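Local coordinates for outer membrane protein assembly factor BamA (Haemophilus ducreyi, PDB 4K3C), which probably takes part, as a component of the Bam complex, in assembling beta-barrel proteins and inserting them into the outer membrane, at residues V95-T100 with N184-G189; L273-E279 with H299-I303. All blocks are in the same frame, centred on the assembly; numbering follows the deposited sequence.

Interaction 1: V95-T100 with N184-G189; sequences VTADST and NFLGMG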
loop_
_atom_site.group_PDB
_atom_site.type_symbol
_atom_site.label_atom_id
_atom_site.label_comp_id
_atom_site.label_asym_id
_atom_site.label_seq_id
_atom_site.Cartn_x
_atom_site.Cartn_y
_atom_site.Cartn_z
ATOM N N VAL A 95 23.688 17.475 9.525
ATOM C CA VAL A 95 22.356 17.996 9.328
ATOM C C VAL A 95 21.346 17.177 10.107
ATOM O O VAL A 95 20.329 17.719 10.533
ATOM C CB VAL A 95 21.975 18.177 7.819
ATOM C CG1 VAL A 95 23.190 17.980 6.916
ATOM C CG2 VAL A 95 20.826 17.256 7.417
ATOM N N THR A 96 21.645 15.903 10.355
ATOM C CA THR A 96 20.606 14.994 10.871
ATOM C C THR A 96 20.022 15.318 12.254
ATOM O O THR A 96 19.196 16.226 12.341
ATOM C CB THR A 96 20.929 13.506 10.635
ATOM O OG1 THR A 96 20.938 13.272 9.221
ATOM C CG2 THR A 96 19.865 12.609 11.225
ATOM N N ALA A 97 20.437 14.620 13.309
ATOM C CA ALA A 97 19.818 14.742 14.648
ATOM C C ALA A 97 20.187 13.544 15.467
ATOM O O ALA A 97 20.068 12.411 14.999
ATOM C CB ALA A 97 18.297 14.824 14.588
ATOM N N ASP A 98 20.604 13.781 16.702
ATOM C CA ASP A 98 20.865 12.682 17.609
ATOM C C ASP A 98 19.587 11.868 17.684
ATOM O O ASP A 98 19.627 10.647 17.648
ATOM C CB ASP A 98 21.262 13.194 18.989
ATOM C CG ASP A 98 21.691 12.085 19.910
ATOM O OD1 ASP A 98 20.811 11.494 20.581
ATOM O OD2 ASP A 98 22.907 11.791 19.960
ATOM N N SER A 99 18.457 12.571 17.737
ATOM C CA SER A 99 17.139 11.963 17.765
ATOM C C SER A 99 16.986 10.979 16.626
ATOM O O SER A 99 16.828 9.782 16.846
ATOM C CB SER A 99 16.058 13.038 17.629
ATOM O OG SER A 99 16.367 14.207 18.374
ATOM N N THR A 100 17.062 11.493 15.404
ATOM C CA THR A 100 16.713 10.722 14.211
ATOM C C THR A 100 17.582 9.466 13.983
ATOM O O THR A 100 17.161 8.525 13.320
ATOM C CB THR A 100 16.649 11.655 12.969
ATOM O OG1 THR A 100 15.704 12.701 13.227
ATOM C CG2 THR A 100 16.213 10.915 11.712
ATOM N N ASN A 184 14.078 13.115 5.076
ATOM C CA ASN A 184 14.885 13.474 6.228
ATOM C C ASN A 184 14.885 15.006 6.449
ATOM O O ASN A 184 15.831 15.578 6.977
ATOM C CB ASN A 184 16.290 12.903 6.063
ATOM C CG ASN A 184 17.126 13.048 7.302
ATOM O OD1 ASN A 184 16.597 13.231 8.397
ATOM N ND2 ASN A 184 18.445 12.979 7.143
ATOM N N PHE A 185 13.808 15.652 6.007
ATOM C CA PHE A 185 13.510 17.055 6.274
ATOM C C PHE A 185 13.134 17.171 7.724
ATOM O O PHE A 185 12.254 16.453 8.171
ATOM C CB PHE A 185 12.276 17.432 5.443
ATOM C CG PHE A 185 11.729 18.814 5.708
ATOM C CD1 PHE A 185 10.922 19.071 6.811
ATOM C CD2 PHE A 185 11.963 19.838 4.807
ATOM C CE1 PHE A 185 10.407 20.332 7.035
ATOM C CE2 PHE A 185 11.446 21.099 5.020
ATOM C CZ PHE A 185 10.666 21.349 6.134
ATOM N N LEU A 186 13.779 18.041 8.483
ATOM C CA LEU A 186 15.006 18.685 8.102
ATOM C C LEU A 186 15.951 18.080 9.101
ATOM O O LEU A 186 16.153 18.646 10.168
ATOM C CB LEU A 186 14.944 20.179 8.397
ATOM C CG LEU A 186 13.685 21.020 8.163
ATOM C CD1 LEU A 186 12.818 21.131 9.412
ATOM C CD2 LEU A 186 14.113 22.396 7.673
ATOM N N GLY A 187 16.495 16.910 8.789
ATOM C CA GLY A 187 17.283 16.163 9.748
ATOM C C GLY A 187 16.391 15.451 10.747
ATOM O O GLY A 187 16.884 14.765 11.639
ATOM N N MET A 188 15.079 15.608 10.585
ATOM C CA MET A 188 14.093 15.069 11.512
ATOM C C MET A 188 13.502 13.715 11.099
ATOM O O MET A 188 12.625 13.174 11.775
ATOM C CB MET A 188 12.955 16.069 11.680
ATOM C CG MET A 188 13.326 17.349 12.405
ATOM S SD MET A 188 11.977 18.558 12.363
ATOM C CE MET A 188 12.776 19.802 13.374
ATOM N N GLY A 189 13.954 13.176 9.977
ATOM C CA GLY A 189 13.496 11.872 9.547
ATOM C C GLY A 189 12.119 11.845 8.909
ATOM O O GLY A 189 11.611 10.788 8.539
#
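The joint between a POTRA domain and the periplasmic rim of the barrel brings Thr96 and Thr100 against the tight turn at Asn184-Gly189, which links strands 175-185 and 190-198. Gly187, with a positive phi of 78°, lies at the centre. Its carbonyl oxygen receives the Thr100 hydroxyl: OG1 donates to O over 2.9 Å, in the carbonyl plane and on a lone pair. With OG1 anti to the carbonyl carbon of Thr100 (chi1 -57°), CG2 falls anti to the backbone N and rests 3.6 Å from Gly189 CA. Gly187 CA also approaches Val95 O at 3.5 Å in a CA-H...O contact.

Asn184 works in both directions. ND2 donates to Thr96 OG1 at 3.3 Å, with the hydroxyl oxygen in the amide plane, while OD1 accepts Gly189 N at 3.1 Å and braces the turn from within. The amide is thus held at both ends, and Glu156 in turn bonds Thr96 OG1, tying the joint to strand 147-156. Ala97 occupies the N-cap position of the short helix that carries Thr100. Here the last POTRA domain meets a periplasmic turn of the Omp85 barrel.

Interaction 2: L273-E279 with H299-I303; sequences LRNVERE and HYDRI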
loop_
_atom_site.group_PDB
_atom_site.type_symbol
_atom_site.label_atom_id
_atom_site.label_comp_id
_atom_site.label_asym_id
_atom_site.label_seq_id
_atom_site.Cartn_x
_atom_site.Cartn_y
_atom_site.Cartn_z
ATOM N N LEU A 273 -18.859 23.807 -7.068
ATOM C CA LEU A 273 -19.340 23.229 -8.321
ATOM C C LEU A 273 -19.988 24.255 -9.246
ATOM O O LEU A 273 -20.789 25.081 -8.814
ATOM C CB LEU A 273 -20.274 22.043 -8.059
ATOM C CG LEU A 273 -19.569 20.758 -7.588
ATOM C CD1 LEU A 273 -19.239 20.777 -6.099
ATOM C CD2 LEU A 273 -20.362 19.497 -7.960
ATOM N N ARG A 274 -19.609 24.196 -10.521
ATOM C CA ARG A 274 -20.136 25.070 -11.569
ATOM C C ARG A 274 -20.607 24.167 -12.720
ATOM O O ARG A 274 -20.314 22.959 -12.717
ATOM C CB ARG A 274 -19.052 26.047 -12.041
ATOM C CG ARG A 274 -17.971 25.430 -12.945
ATOM C CD ARG A 274 -16.610 26.124 -12.811
ATOM N NE ARG A 274 -16.686 27.559 -13.077
ATOM C CZ ARG A 274 -15.812 28.459 -12.625
ATOM N NH1 ARG A 274 -14.782 28.077 -11.872
ATOM N NH2 ARG A 274 -15.971 29.747 -12.925
ATOM N N ASN A 275 -21.308 24.748 -13.699
ATOM C CA ASN A 275 -21.980 23.963 -14.730
ATOM C C ASN A 275 -23.091 23.252 -13.964
ATOM O O ASN A 275 -23.923 23.917 -13.340
ATOM C CB ASN A 275 -20.988 23.008 -15.440
ATOM C CG ASN A 275 -21.623 22.158 -16.543
ATOM O OD1 ASN A 275 -22.786 21.769 -16.464
ATOM N ND2 ASN A 275 -20.831 21.836 -17.564
ATOM N N VAL A 276 -23.059 21.919 -13.951
ATOM C CA VAL A 276 -24.121 21.092 -13.364
ATOM C C VAL A 276 -25.443 21.378 -14.050
ATOM O O VAL A 276 -26.181 22.273 -13.627
ATOM C CB VAL A 276 -24.297 21.317 -11.860
ATOM C CG1 VAL A 276 -25.067 20.160 -11.272
ATOM C CG2 VAL A 276 -22.950 21.445 -11.173
ATOM N N GLU A 277 -25.747 20.602 -15.091
ATOM C CA GLU A 277 -26.803 20.981 -16.033
ATOM C C GLU A 277 -28.205 20.649 -15.571
ATOM O O GLU A 277 -29.139 20.652 -16.367
ATOM C CB GLU A 277 -26.536 20.445 -17.450
ATOM C CG GLU A 277 -26.977 19.019 -17.728
ATOM C CD GLU A 277 -27.918 18.943 -18.918
ATOM O OE1 GLU A 277 -28.937 19.667 -18.914
ATOM O OE2 GLU A 277 -27.635 18.165 -19.857
ATOM N N ARG A 278 -28.341 20.391 -14.276
ATOM C CA ARG A 278 -29.650 20.264 -13.635
ATOM C C ARG A 278 -30.432 19.028 -14.049
ATOM O O ARG A 278 -31.188 19.047 -15.020
ATOM C CB ARG A 278 -30.499 21.531 -13.816
ATOM C CG ARG A 278 -31.826 21.495 -13.075
ATOM C CD ARG A 278 -32.573 22.821 -13.161
ATOM N NE ARG A 278 -33.768 22.797 -12.322
ATOM C CZ ARG A 278 -34.970 23.211 -12.707
ATOM N NH1 ARG A 278 -35.154 23.705 -13.924
ATOM N NH2 ARG A 278 -35.990 23.135 -11.869
ATOM N N GLU A 279 -30.250 17.950 -13.295
ATOM C CA GLU A 279 -31.073 16.770 -13.481
ATOM C C GLU A 279 -31.822 16.352 -12.205
ATOM O O GLU A 279 -31.626 16.913 -11.132
ATOM C CB GLU A 279 -30.256 15.615 -14.075
ATOM C CG GLU A 279 -29.367 14.884 -13.099
ATOM C CD GLU A 279 -30.136 13.896 -12.256
ATOM O OE1 GLU A 279 -30.140 14.069 -11.026
ATOM O OE2 GLU A 279 -30.771 12.983 -12.822
ATOM N N HIS A 299 -29.364 24.646 -15.399
ATOM C CA HIS A 299 -28.189 24.727 -14.520
ATOM C C HIS A 299 -28.463 25.397 -13.169
ATOM O O HIS A 299 -29.436 26.137 -13.009
ATOM C CB HIS A 299 -27.013 25.395 -15.235
ATOM C CG HIS A 299 -26.698 24.784 -16.566
ATOM N ND1 HIS A 299 -27.518 24.926 -17.666
ATOM C CD2 HIS A 299 -25.657 24.018 -16.972
ATOM C CE1 HIS A 299 -26.995 24.277 -18.691
ATOM N NE2 HIS A 299 -25.867 23.714 -18.296
ATOM N N TYR A 300 -27.609 25.123 -12.189
ATOM C CA TYR A 300 -27.823 25.651 -10.848
ATOM C C TYR A 300 -26.943 26.843 -10.545
ATOM O O TYR A 300 -25.812 26.926 -11.019
ATOM C CB TYR A 300 -27.533 24.580 -9.804
ATOM C CG TYR A 300 -28.328 23.322 -9.982
ATOM C CD1 TYR A 300 -29.674 23.272 -9.639
ATOM C CD2 TYR A 300 -27.738 22.183 -10.488
ATOM C CE1 TYR A 300 -30.410 22.115 -9.810
ATOM C CE2 TYR A 300 -28.457 21.029 -10.650
ATOM C CZ TYR A 300 -29.788 21.004 -10.313
ATOM O OH TYR A 300 -30.489 19.851 -10.487
ATOM N N ASP A 301 -27.466 27.762 -9.739
ATOM C CA ASP A 301 -26.623 28.782 -9.133
ATOM C C ASP A 301 -25.612 28.007 -8.307
ATOM O O ASP A 301 -25.990 27.221 -7.436
ATOM C CB ASP A 301 -27.439 29.725 -8.241
ATOM C CG ASP A 301 -28.549 30.442 -8.999
ATOM O OD1 ASP A 301 -28.461 30.536 -10.242
ATOM O OD2 ASP A 301 -29.509 30.912 -8.349
ATOM N N ARG A 302 -24.336 28.216 -8.606
ATOM C CA ARG A 302 -23.248 27.399 -8.079
ATOM C C ARG A 302 -23.363 26.979 -6.606
ATOM O O ARG A 302 -23.957 27.669 -5.781
ATOM C CB ARG A 302 -21.899 28.059 -8.378
ATOM C CG ARG A 302 -21.721 28.410 -9.857
ATOM C CD ARG A 302 -20.285 28.819 -10.187
ATOM N NE ARG A 302 -19.859 30.042 -9.509
ATOM C CZ ARG A 302 -18.750 30.712 -9.807
ATOM N NH1 ARG A 302 -18.435 31.818 -9.139
ATOM N NH2 ARG A 302 -17.955 30.280 -10.778
ATOM N N ILE A 303 -22.772 25.824 -6.321
ATOM C CA ILE A 303 -22.965 25.060 -5.099
ATOM C C ILE A 303 -21.627 25.020 -4.377
ATOM O O ILE A 303 -20.602 24.862 -5.023
ATOM C CB ILE A 303 -23.355 23.617 -5.498
ATOM C CG1 ILE A 303 -24.631 23.625 -6.347
ATOM C CG2 ILE A 303 -23.492 22.714 -4.286
ATOM C CD1 ILE A 303 -24.878 22.346 -7.119
#
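Arg278 and Tyr300 cross at about a right angle where the base of an extracellular loop closes on itself, and the arginine illustrates how one long side chain can serve several neighbours in succession. Its CB lies over one face of the Tyr300 ring, 4.0 Å from the centroid and offset toward the rim. CG passes the phenol end, 3.3 Å from Tyr300 OH, and CD runs on beside CE1 at 4.1 Å. With CG anti to the backbone N (chi1 -175°) and the chain extended as far as NE, the guanidinium is carried past the ring instead of stacking on it; the two planes stand 84° apart. At its tip, NH2 forms a salt bridge with Glu283 of helix 280-288, and the group also makes a cation-pi contact with Tyr413.

The Tyr300 ring is met at its edge by Val276, whose CG1 comes within 3.4 Å of CD2. A similar theme recurs at His299: Glu277 CA sits over one face of the imidazole, 3.7 Å from its centroid, while Asn275 OD1 approaches the ring edge. The one backbone hydrogen bond across this part, from Tyr300 N to Val276 O, is weak.

Regular pairing takes over at Leu273 and Ile303, an antiparallel hydrogen-bonded pair in which Leu273 N reaches Ile303 O over 2.9 Å and Ile303 N returns to Leu273 O over 3.3 Å. Their side chains share one face of the sheet, and Ile303 continues onto Val286 of the loop helix. Next to them Arg274 and Arg302 run side by side, Arg302 CD 3.6 Å from Arg274 CB. Here two neighbouring strands of the Omp85 beta-barrel part into a surface loop bearing helix 280-288, at the extracellular end of their hairpin.

Interactions 1 and 2 occupy the two ends of the same barrel wall, their centres 49 Å apart and their nearest atoms about 32 Å apart, so neither touches the other. Along the chain they follow in series. Interaction 1 is periplasmic and joins two domains, bringing a POTRA loop and the start of its short helix to a turn between early barrel strands; interaction 2 is extracellular and local, closing the base of a loop between strands 260-274 and 303-317. The means differ accordingly: side-chain hydrogen bonds around a glycine-rich turn in the first, ring faces and a strand pair in the second. The strands in between, paired edge to edge, connect the two rims.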